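PaxB (Photorhabdus luminescens, PDB 6EK4) is probably one component of a two-component alpha-helical pore-forming toxin of the YaxAB kind, which perforates target-cell membranes. Local coordinates at residues V13-N18 with W309-K314; Q67-L72 with D338-L343; A165-Q170 with D270-L275; K172-L177 with N262-D267. All coordinates share one frame; numbering follows the deposited sequence.

Contact 1 (V13-N18 with W309-K314); sequences VYPEIN and WNIFAK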
# COMPACT_ATOMS: atom_id res chain seq x y z
N VAL A 13 30.35 17.43 -1.06
CA VAL A 13 29.26 17.41 -0.07
C VAL A 13 28.71 15.99 0.07
O VAL A 13 28.52 15.29 -0.93
CB VAL A 13 28.13 18.40 -0.45
CG1 VAL A 13 27.43 18.00 -1.74
CG2 VAL A 13 27.12 18.52 0.69
N TYR A 14 28.48 15.57 1.31
CA TYR A 14 27.92 14.24 1.58
C TYR A 14 26.39 14.29 1.49
O TYR A 14 25.78 15.30 1.82
CB TYR A 14 28.33 13.75 2.97
CG TYR A 14 29.83 13.66 3.23
CD1 TYR A 14 30.73 13.36 2.20
CD2 TYR A 14 30.34 13.85 4.51
CE1 TYR A 14 32.09 13.28 2.45
CE2 TYR A 14 31.70 13.76 4.76
CZ TYR A 14 32.57 13.48 3.73
OH TYR A 14 33.92 13.39 3.99
N PRO A 15 25.76 13.18 1.03
CA PRO A 15 24.30 13.14 0.98
C PRO A 15 23.65 13.11 2.37
O PRO A 15 24.20 12.49 3.29
CB PRO A 15 24.00 11.82 0.24
CG PRO A 15 25.28 11.43 -0.42
CD PRO A 15 26.37 11.98 0.44
N GLU A 16 22.50 13.76 2.51
CA GLU A 16 21.71 13.67 3.74
C GLU A 16 20.83 12.43 3.64
O GLU A 16 19.96 12.35 2.78
CB GLU A 16 20.85 14.93 3.93
CG GLU A 16 20.15 15.03 5.29
CD GLU A 16 21.08 15.41 6.44
OE1 GLU A 16 20.56 15.62 7.56
OE2 GLU A 16 22.31 15.51 6.24
N ILE A 17 21.06 11.47 4.53
CA ILE A 17 20.37 10.18 4.50
C ILE A 17 19.53 9.99 5.76
O ILE A 17 20.01 10.20 6.87
CB ILE A 17 21.37 9.01 4.37
CG1 ILE A 17 22.39 9.29 3.26
CG2 ILE A 17 20.64 7.70 4.10
CD1 ILE A 17 23.41 8.19 3.04
N ASN A 18 18.27 9.62 5.56
CA ASN A 18 17.37 9.27 6.66
C ASN A 18 17.15 7.76 6.67
O ASN A 18 16.37 7.23 5.87
CB ASN A 18 16.04 10.02 6.51
CG ASN A 18 15.20 10.00 7.78
OD1 ASN A 18 15.30 9.08 8.60
ND2 ASN A 18 14.37 11.02 7.95
N TRP A 309 29.56 6.03 0.17
CA TRP A 309 30.75 5.19 0.29
C TRP A 309 31.70 5.36 -0.90
O TRP A 309 32.92 5.34 -0.73
CB TRP A 309 30.39 3.71 0.47
CG TRP A 309 29.33 3.41 1.51
CD1 TRP A 309 28.40 2.41 1.46
CD2 TRP A 309 29.08 4.12 2.74
NE1 TRP A 309 27.60 2.45 2.57
CE2 TRP A 309 27.99 3.49 3.37
CE3 TRP A 309 29.67 5.23 3.36
CZ2 TRP A 309 27.48 3.92 4.60
CZ3 TRP A 309 29.16 5.66 4.58
CH2 TRP A 309 28.08 5.01 5.18
N ASN A 310 31.14 5.53 -2.10
CA ASN A 310 31.95 5.80 -3.29
C ASN A 310 32.57 7.20 -3.26
O ASN A 310 33.68 7.40 -3.76
CB ASN A 310 31.12 5.61 -4.57
CG ASN A 310 30.99 4.15 -4.98
OD1 ASN A 310 31.89 3.34 -4.75
ND2 ASN A 310 29.86 3.82 -5.60
N ILE A 311 31.86 8.15 -2.66
CA ILE A 311 32.41 9.49 -2.40
C ILE A 311 33.54 9.39 -1.37
O ILE A 311 34.62 9.94 -1.58
CB ILE A 311 31.33 10.47 -1.91
CG1 ILE A 311 30.46 10.92 -3.09
CG2 ILE A 311 31.95 11.69 -1.24
CD1 ILE A 311 29.19 11.63 -2.70
N PHE A 312 33.28 8.69 -0.27
CA PHE A 312 34.27 8.46 0.78
C PHE A 312 35.55 7.82 0.24
O PHE A 312 36.65 8.19 0.63
CB PHE A 312 33.68 7.55 1.88
CG PHE A 312 32.85 8.27 2.91
CD1 PHE A 312 32.13 9.42 2.60
CD2 PHE A 312 32.76 7.76 4.20
CE1 PHE A 312 31.37 10.06 3.56
CE2 PHE A 312 31.99 8.39 5.16
CZ PHE A 312 31.30 9.54 4.84
N ALA A 313 35.39 6.85 -0.66
CA ALA A 313 36.52 6.13 -1.24
C ALA A 313 37.39 7.03 -2.12
O ALA A 313 38.60 7.09 -1.94
CB ALA A 313 36.03 4.93 -2.04
N LYS A 314 36.75 7.73 -3.05
CA LYS A 314 37.46 8.61 -3.98
C LYS A 314 38.06 9.83 -3.29
O LYS A 314 39.04 10.40 -3.77
CB LYS A 314 36.53 9.04 -5.12
CG LYS A 314 37.21 9.80 -6.25
CD LYS A 314 36.53 9.54 -7.58
CE LYS A 314 36.85 10.61 -8.61
NZ LYS A 314 35.96 11.80 -8.47

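Contact 2 (Q67-L72 with D338-L343); sequences QLQTVL and DFLDDL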
# COMPACT_ATOMS: atom_id res chain seq x y z
N GLN A 67 30.64 -1.34 10.68
CA GLN A 67 31.75 -1.94 9.94
C GLN A 67 32.75 -0.87 9.50
O GLN A 67 33.95 -1.00 9.73
CB GLN A 67 31.23 -2.72 8.73
CG GLN A 67 32.30 -3.35 7.84
CD GLN A 67 33.18 -4.34 8.58
OE1 GLN A 67 32.75 -4.98 9.54
NE2 GLN A 67 34.42 -4.48 8.13
N LEU A 68 32.24 0.17 8.85
CA LEU A 68 33.08 1.26 8.36
C LEU A 68 33.65 2.12 9.49
O LEU A 68 34.74 2.66 9.36
CB LEU A 68 32.30 2.14 7.37
CG LEU A 68 31.93 1.46 6.05
CD1 LEU A 68 30.99 2.36 5.24
CD2 LEU A 68 33.16 1.11 5.24
N GLN A 69 32.90 2.25 10.59
CA GLN A 69 33.40 2.94 11.77
C GLN A 69 34.64 2.24 12.31
O GLN A 69 35.65 2.89 12.59
CB GLN A 69 32.33 3.03 12.86
CG GLN A 69 31.38 4.21 12.70
CD GLN A 69 30.43 4.38 13.87
OE1 GLN A 69 29.95 5.48 14.14
NE2 GLN A 69 30.16 3.29 14.59
N THR A 70 34.57 0.92 12.45
CA THR A 70 35.71 0.12 12.91
C THR A 70 36.94 0.33 12.03
O THR A 70 38.05 0.51 12.54
CB THR A 70 35.37 -1.39 12.94
OG1 THR A 70 34.23 -1.62 13.78
CG2 THR A 70 36.56 -2.20 13.46
N VAL A 71 36.74 0.31 10.71
CA VAL A 71 37.84 0.45 9.76
C VAL A 71 38.49 1.83 9.82
O VAL A 71 39.72 1.94 9.90
CB VAL A 71 37.36 0.15 8.31
CG1 VAL A 71 38.44 0.49 7.29
CG2 VAL A 71 36.96 -1.31 8.17
N LEU A 72 37.67 2.88 9.79
CA LEU A 72 38.17 4.26 9.83
C LEU A 72 38.82 4.63 11.17
O LEU A 72 39.73 5.45 11.20
CB LEU A 72 37.05 5.26 9.51
CG LEU A 72 36.87 5.65 8.04
CD1 LEU A 72 36.96 4.45 7.11
CD2 LEU A 72 35.54 6.37 7.86
N ASP A 338 32.21 11.54 11.59
CA ASP A 338 31.05 12.31 12.06
C ASP A 338 29.79 11.96 11.27
O ASP A 338 28.69 11.95 11.83
CB ASP A 338 31.32 13.82 11.96
CG ASP A 338 32.25 14.33 13.05
OD1 ASP A 338 32.78 13.51 13.83
OD2 ASP A 338 32.45 15.56 13.12
N PHE A 339 29.95 11.69 9.98
CA PHE A 339 28.84 11.26 9.13
C PHE A 339 28.31 9.89 9.57
O PHE A 339 27.10 9.68 9.59
CB PHE A 339 29.29 11.20 7.67
CG PHE A 339 28.22 10.70 6.73
CD1 PHE A 339 27.20 11.54 6.32
CD2 PHE A 339 28.25 9.40 6.25
CE1 PHE A 339 26.22 11.09 5.45
CE2 PHE A 339 27.27 8.94 5.38
CZ PHE A 339 26.25 9.79 4.99
N LEU A 340 29.21 8.98 9.91
CA LEU A 340 28.83 7.65 10.40
C LEU A 340 28.25 7.72 11.81
O LEU A 340 27.32 6.98 12.13
CB LEU A 340 30.03 6.70 10.37
CG LEU A 340 30.58 6.35 8.98
CD1 LEU A 340 31.91 5.63 9.10
CD2 LEU A 340 29.59 5.52 8.19
N ASP A 341 28.81 8.60 12.64
CA ASP A 341 28.28 8.84 14.00
C ASP A 341 26.83 9.29 13.95
O ASP A 341 26.03 8.94 14.83
CB ASP A 341 29.12 9.90 14.73
CG ASP A 341 30.53 9.43 15.06
OD1 ASP A 341 30.81 8.22 14.93
OD2 ASP A 341 31.35 10.28 15.46
N ASP A 342 26.49 10.08 12.94
CA ASP A 342 25.11 10.53 12.72
C ASP A 342 24.19 9.37 12.33
O ASP A 342 23.07 9.28 12.83
CB ASP A 342 25.07 11.61 11.63
CG ASP A 342 23.66 12.03 11.27
OD1 ASP A 342 23.26 11.83 10.11
OD2 ASP A 342 22.95 12.55 12.16
N LEU A 343 24.66 8.50 11.44
CA LEU A 343 23.87 7.34 11.01
C LEU A 343 23.62 6.38 12.17
O LEU A 343 22.53 5.82 12.29
CB LEU A 343 24.57 6.60 9.86
CG LEU A 343 24.66 7.34 8.53
CD1 LEU A 343 25.44 6.51 7.52
CD2 LEU A 343 23.28 7.68 7.98

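Contact 3 (A165-Q170 with D270-L275); sequences ADIAQQ and DLKIQL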
# COMPACT_ATOMS: atom_id res chain seq x y z
N ALA A 165 -24.11 -0.75 -9.63
CA ALA A 165 -25.23 -0.27 -10.44
C ALA A 165 -26.37 -1.30 -10.51
O ALA A 165 -27.54 -0.93 -10.49
CB ALA A 165 -24.76 0.08 -11.85
N ASP A 166 -26.00 -2.58 -10.58
CA ASP A 166 -26.98 -3.66 -10.61
C ASP A 166 -27.72 -3.76 -9.28
O ASP A 166 -28.95 -3.83 -9.25
CB ASP A 166 -26.30 -5.00 -10.94
CG ASP A 166 -27.27 -6.05 -11.46
OD1 ASP A 166 -28.50 -5.82 -11.45
OD2 ASP A 166 -26.79 -7.12 -11.88
N ILE A 167 -26.97 -3.75 -8.18
CA ILE A 167 -27.54 -3.77 -6.83
C ILE A 167 -28.53 -2.60 -6.64
O ILE A 167 -29.61 -2.79 -6.07
CB ILE A 167 -26.44 -3.71 -5.74
CG1 ILE A 167 -25.65 -5.03 -5.72
CG2 ILE A 167 -27.03 -3.45 -4.36
CD1 ILE A 167 -24.33 -4.95 -4.98
N ALA A 168 -28.14 -1.42 -7.11
CA ALA A 168 -28.99 -0.23 -7.01
C ALA A 168 -30.27 -0.38 -7.83
O ALA A 168 -31.35 0.01 -7.38
CB ALA A 168 -28.23 1.00 -7.45
N GLN A 169 -30.18 -0.96 -9.00
CA GLN A 169 -31.38 -1.12 -9.76
C GLN A 169 -32.22 -2.18 -9.11
O GLN A 169 -33.40 -2.01 -8.93
CB GLN A 169 -31.07 -1.49 -11.18
CG GLN A 169 -32.04 -0.90 -12.16
CD GLN A 169 -32.11 -1.72 -13.40
OE1 GLN A 169 -31.14 -2.39 -13.76
NE2 GLN A 169 -33.25 -1.70 -14.06
N GLN A 170 -31.61 -3.29 -8.75
CA GLN A 170 -32.36 -4.38 -8.13
C GLN A 170 -33.10 -3.91 -6.88
O GLN A 170 -34.27 -4.25 -6.69
CB GLN A 170 -31.44 -5.55 -7.78
CG GLN A 170 -30.87 -6.29 -8.98
CD GLN A 170 -31.82 -7.32 -9.56
OE1 GLN A 170 -33.04 -7.17 -9.50
NE2 GLN A 170 -31.26 -8.38 -10.13
N ASP A 270 -26.15 -12.65 -4.14
CA ASP A 270 -25.08 -13.10 -5.03
C ASP A 270 -24.23 -11.94 -5.53
O ASP A 270 -23.01 -12.09 -5.69
CB ASP A 270 -25.66 -13.89 -6.21
CG ASP A 270 -26.19 -15.26 -5.82
OD1 ASP A 270 -25.49 -15.98 -5.08
OD2 ASP A 270 -27.31 -15.61 -6.25
N LEU A 271 -24.85 -10.79 -5.78
CA LEU A 271 -24.12 -9.59 -6.20
C LEU A 271 -23.27 -9.01 -5.06
O LEU A 271 -22.18 -8.50 -5.31
CB LEU A 271 -25.08 -8.52 -6.73
CG LEU A 271 -25.70 -8.78 -8.10
CD1 LEU A 271 -26.88 -7.85 -8.35
CD2 LEU A 271 -24.67 -8.64 -9.21
N LYS A 272 -23.78 -9.10 -3.83
CA LYS A 272 -23.04 -8.62 -2.66
C LYS A 272 -21.83 -9.50 -2.32
O LYS A 272 -20.86 -9.03 -1.73
CB LYS A 272 -23.97 -8.48 -1.45
CG LYS A 272 -24.87 -7.26 -1.52
CD LYS A 272 -25.86 -7.21 -0.37
CE LYS A 272 -26.90 -6.12 -0.58
NZ LYS A 272 -27.86 -6.01 0.55
N ILE A 273 -21.89 -10.77 -2.71
CA ILE A 273 -20.74 -11.67 -2.60
C ILE A 273 -19.67 -11.25 -3.62
O ILE A 273 -18.49 -11.14 -3.27
CB ILE A 273 -21.13 -13.14 -2.82
CG1 ILE A 273 -21.99 -13.64 -1.64
CG2 ILE A 273 -19.89 -14.02 -2.95
CD1 ILE A 273 -22.81 -14.86 -1.96
N GLN A 274 -20.09 -11.02 -4.86
CA GLN A 274 -19.18 -10.55 -5.91
C GLN A 274 -18.56 -9.19 -5.57
O GLN A 274 -17.41 -8.92 -5.92
CB GLN A 274 -19.91 -10.45 -7.25
CG GLN A 274 -20.36 -11.78 -7.84
CD GLN A 274 -21.18 -11.60 -9.11
OE1 GLN A 274 -20.66 -11.17 -10.14
NE2 GLN A 274 -22.46 -11.94 -9.04
N LEU A 275 -19.33 -8.34 -4.89
CA LEU A 275 -18.88 -7.00 -4.52
C LEU A 275 -17.75 -7.04 -3.49
O LEU A 275 -16.80 -6.26 -3.57
CB LEU A 275 -20.05 -6.17 -3.98
CG LEU A 275 -19.80 -4.67 -3.74
CD1 LEU A 275 -19.33 -3.98 -5.01
CD2 LEU A 275 -21.05 -4.01 -3.20

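Contact 4 (K172-L177 with N262-D267); sequences KNKAKL and NQINKD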
# COMPACT_ATOMS: atom_id res chain seq x y z
N LYS A 172 -34.15 -0.97 -6.26
CA LYS A 172 -35.20 -0.04 -6.66
C LYS A 172 -36.41 -0.79 -7.23
O LYS A 172 -37.56 -0.45 -6.93
CB LYS A 172 -34.67 0.97 -7.68
CG LYS A 172 -35.42 2.30 -7.69
CD LYS A 172 -34.57 3.42 -8.26
CE LYS A 172 -35.10 4.79 -7.87
NZ LYS A 172 -34.10 5.86 -8.15
N ASN A 173 -36.15 -1.81 -8.04
CA ASN A 173 -37.20 -2.68 -8.56
C ASN A 173 -37.89 -3.49 -7.46
O ASN A 173 -39.08 -3.79 -7.55
CB ASN A 173 -36.65 -3.64 -9.62
CG ASN A 173 -36.23 -2.93 -10.90
OD1 ASN A 173 -36.37 -1.71 -11.02
ND2 ASN A 173 -35.71 -3.69 -11.85
N LYS A 174 -37.13 -3.84 -6.42
CA LYS A 174 -37.68 -4.55 -5.26
C LYS A 174 -38.58 -3.61 -4.45
O LYS A 174 -39.67 -4.00 -4.04
CB LYS A 174 -36.57 -5.08 -4.36
CG LYS A 174 -37.01 -6.21 -3.43
CD LYS A 174 -36.40 -6.09 -2.04
CE LYS A 174 -34.88 -6.11 -2.05
NZ LYS A 174 -34.32 -6.01 -0.68
N ALA A 175 -38.11 -2.38 -4.24
CA ALA A 175 -38.87 -1.37 -3.49
C ALA A 175 -40.23 -1.08 -4.11
O ALA A 175 -41.20 -0.82 -3.39
CB ALA A 175 -38.06 -0.09 -3.36
N LYS A 176 -40.31 -1.11 -5.44
CA LYS A 176 -41.58 -0.92 -6.15
C LYS A 176 -42.50 -2.13 -5.95
O LYS A 176 -43.70 -1.97 -5.70
CB LYS A 176 -41.35 -0.70 -7.65
CG LYS A 176 -42.56 -0.10 -8.36
CD LYS A 176 -42.93 -0.86 -9.63
CE LYS A 176 -44.29 -0.43 -10.15
NZ LYS A 176 -44.83 -1.38 -11.16
N LEU A 177 -41.95 -3.33 -6.06
CA LEU A 177 -42.71 -4.56 -5.85
C LEU A 177 -43.19 -4.71 -4.40
O LEU A 177 -44.22 -5.32 -4.15
CB LEU A 177 -41.88 -5.79 -6.25
CG LEU A 177 -41.96 -6.26 -7.71
CD1 LEU A 177 -42.09 -5.10 -8.70
CD2 LEU A 177 -40.76 -7.13 -8.05
N ASN A 262 -38.52 -12.38 -3.68
CA ASN A 262 -37.59 -13.40 -3.18
C ASN A 262 -36.45 -13.66 -4.15
O ASN A 262 -35.31 -13.85 -3.73
CB ASN A 262 -38.34 -14.70 -2.89
CG ASN A 262 -37.43 -15.81 -2.39
OD1 ASN A 262 -36.63 -15.61 -1.47
ND2 ASN A 262 -37.52 -16.98 -3.00
N GLN A 263 -36.76 -13.67 -5.45
CA GLN A 263 -35.75 -13.86 -6.49
C GLN A 263 -34.77 -12.69 -6.54
O GLN A 263 -33.57 -12.89 -6.77
CB GLN A 263 -36.42 -14.05 -7.85
CG GLN A 263 -35.46 -14.37 -9.00
CD GLN A 263 -34.65 -15.63 -8.75
OE1 GLN A 263 -35.20 -16.73 -8.65
NE2 GLN A 263 -33.33 -15.47 -8.66
N ILE A 264 -35.27 -11.47 -6.33
CA ILE A 264 -34.42 -10.28 -6.31
C ILE A 264 -33.51 -10.27 -5.07
O ILE A 264 -32.34 -9.88 -5.16
CB ILE A 264 -35.26 -8.98 -6.38
CG1 ILE A 264 -35.89 -8.84 -7.77
CG2 ILE A 264 -34.40 -7.75 -6.08
CD1 ILE A 264 -37.04 -7.86 -7.83
N ASN A 265 -34.04 -10.70 -3.93
CA ASN A 265 -33.24 -10.83 -2.71
C ASN A 265 -32.10 -11.83 -2.87
O ASN A 265 -30.99 -11.59 -2.40
CB ASN A 265 -34.11 -11.24 -1.51
CG ASN A 265 -34.89 -10.07 -0.94
OD1 ASN A 265 -34.36 -8.98 -0.76
ND2 ASN A 265 -36.16 -10.31 -0.62
N LYS A 266 -32.38 -12.95 -3.54
CA LYS A 266 -31.35 -13.95 -3.85
C LYS A 266 -30.29 -13.39 -4.80
O LYS A 266 -29.10 -13.61 -4.60
CB LYS A 266 -31.98 -15.22 -4.43
CG LYS A 266 -32.72 -16.07 -3.41
CD LYS A 266 -33.08 -17.45 -3.94
CE LYS A 266 -34.19 -17.38 -4.98
NZ LYS A 266 -34.66 -18.74 -5.37
N ASP A 267 -30.74 -12.67 -5.83
CA ASP A 267 -29.83 -12.07 -6.81
C ASP A 267 -28.96 -10.97 -6.19
O ASP A 267 -27.79 -10.83 -6.55
CB ASP A 267 -30.60 -11.51 -8.01
CG ASP A 267 -31.24 -12.60 -8.86
OD1 ASP A 267 -30.86 -13.78 -8.72
OD2 ASP A 267 -32.12 -12.27 -9.68

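Contact 1 (V13-N18 with W309-K314)
Ile311 is the first residue of the helical segment 309-314 to meet the extended N-terminal segment 13-18, and its two branches part there. CG2 stands anti to the backbone N and reaches the edge of the Tyr14 ring, 4.0 Å from Tyr14 CD1. CD1, on the other branch, reaches the carbonyl of Val13 and the ring of Pro15. It lies 4.1 Å from Val13 O and 4.2 Å from Pro15 CD. Phe312 follows and meets Tyr14 from a different side. Its ring turns an edge to one face of the tyrosine, with Phe312 CE1 above the ring centre and 3.5 Å from Tyr14 CE1. The ring planes make 55° and the centroids are 4.8 Å apart, a tilted T-shaped (edge-to-face) stack. Tyr14 comes into position with CG beside its backbone N and anti to the carbonyl carbon (chi1 -58°). Phe339 of helix 326-348 meets the Phe312 ring, and Leu126 of helix 101-141 touches the side chain, which is buried among several helices. The tyrosine hydroxyl is hydrogen-bonded to Gln315 OE1, and Lys335 makes a cation-pi contact with the ring. At the other end of the segment, Asn18 sits at the N-cap of helix 19-35, and Asn18 N bonds to Gln301 OE1 of helix 247-321. The chemistry across the two segments is thus apolar and aromatic. Around Tyr14 the N-terminal segment lies on helix 247-321 by side-chain packing, while the polar end of Tyr14 is satisfied further along the same helix.

Contact 2 (Q67-L72 with D338-L343)
Leu340 reaches across from helix 326-348 into the face that Leu68, Gln69 and Leu72 present on helix 42-73. The two helices run nearly antiparallel here. Their N-to-C directions differ by 150°, and the local axes approach to 10.1 Å. Leu340 has CG anti to the carbonyl carbon and beside the backbone N (chi1 -66°). One of its methyls, CD1, makes most of the contact. It lies 3.9 Å from Leu68 CB and also 3.9 Å from Leu72 CD2. The Leu72 side chain crosses that of Leu340 at about a right angle, and the two leucines touch through one methyl each. Gln69 is placed differently. Its extended chain and the Leu340 side chain slide past each other in opposite directions, with Gln69 CG 3.7 Å from Leu340 CB. Leu340 CD1 also comes close to the backbone at this point, 3.8 Å from Gln69 N. Beyond the methylenes, the end of Gln69 lies near the Asp341 carboxylate. Trp309 of helix 247-321 packs on both Leu68 and Leu340, and Leu126 of helix 101-141 touches Leu68, so further helices continue the apolar layer. The contact is therefore divided by chemistry. Leucines fill the buried side toward the bundle interior, and polar groups lie at the margin, where Asp341 is exposed. Across these segments the helices are joined chiefly by hydrophobic packing, with the methylenes of Gln69 extending the apolar surface toward the polar border.

Contact 3 (A165-Q170 with D270-L275)
Ile167 and Leu271 form the tight centre of this contact and bury by far the larger share of its surface. Their side chains slide past each other in opposite directions. Ile167 CG1 lies 3.7 Å from Leu271 CB. At the end of the same branch, Ile167 CD1 reaches Leu275 CD2 at 3.8 Å, and these two side chains cross obliquely. The rest of the contact buries less and is more polar and solvent-facing. Asp166 crosses Leu271 at about a right angle, with its CG anti to the backbone N (chi1 -160°). Asp166 OD2 meets the two methyls of Leu271, 3.6 Å from Leu271 CD1. Lys272 touches through its aliphatic part, Lys272 CG being 4.2 Å from Ile167 CD1, and its chain then runs on extended at the exposed margin. Gln170 adds only a light touch here and packs further on Ile264, Asp267 and Cys268. The local axes approach to 10.2 Å, with their directions at 155°. Inward residues recur at alternating steps of three and four: Ile167, Gln170, Lys174 and Leu177 on one helix, Ile264, Cys268, Leu271 and Leu275 on the other. This spacing is consistent with a coiled-coil-like antiparallel pair, as in the long helical rods of alpha-helical pore-forming toxins.

Contact 4 (K172-L177 with N262-D267)
Lys174 and Asn265 are joined by a hydrogen bond between helices 149-193 and 247-321. Lys174 CG is anti to the backbone N (chi1 -160°), and the chain bends at chi2 and chi3 on its way to Asn265 instead of running straight. Asn265 has CG beside its own backbone N, and its side chain comes nearer to meet the lysine. The two cross at about a right angle. Lys174 NZ lies 3.0 Å from Asn265 OD1, in the carbonyl plane, with a C=O...donor angle of 154°. Ile264, one residue before Asn265, puts its two branches to different uses. Its CG2, anti to the backbone N, rests 3.8 Å from Lys174 CB. Its CD1 meets Leu177 CD2, also at 3.8 Å, the two side chains crossing obliquely. Leu177 packs further on Arg260 and Ile261. On the helix 247-321 side, Gln263 NE2 bonds to Asp267 OD1 one turn later, approaching from above the carboxylate plane. Lys174 NZ has a second partner in Glu171, a salt bridge within its own helix. The lysine thus works in two ways: its first methylenes pack against the CG2 methyl of Ile264, while its ammonium group binds a neutral amide across the helix pair. The nearby carboxylate of Glu171 probably offsets its charge.

The four contacts form two groups on opposite sides of the chain's centre. Contacts 1 and 2 touch, their centres 12 Å apart, where the N-terminal segment and helices 42-73, 247-321 and 326-348 come together. Their segments alternate along the chain. Contacts 3 and 4 also touch, with centres 11 Å apart, and both join helix 149-193 to helix 247-321. Both fall within the sequence enclosed by contacts 1 and 2, and contact 4 within that enclosed by contact 3. Centres of contacts 1 and 4 are about 68 Å apart, yet both use helix 247-321. This long helix connects the multi-helix bundle to the slender antiparallel pair, giving the toxin component its elongated shape.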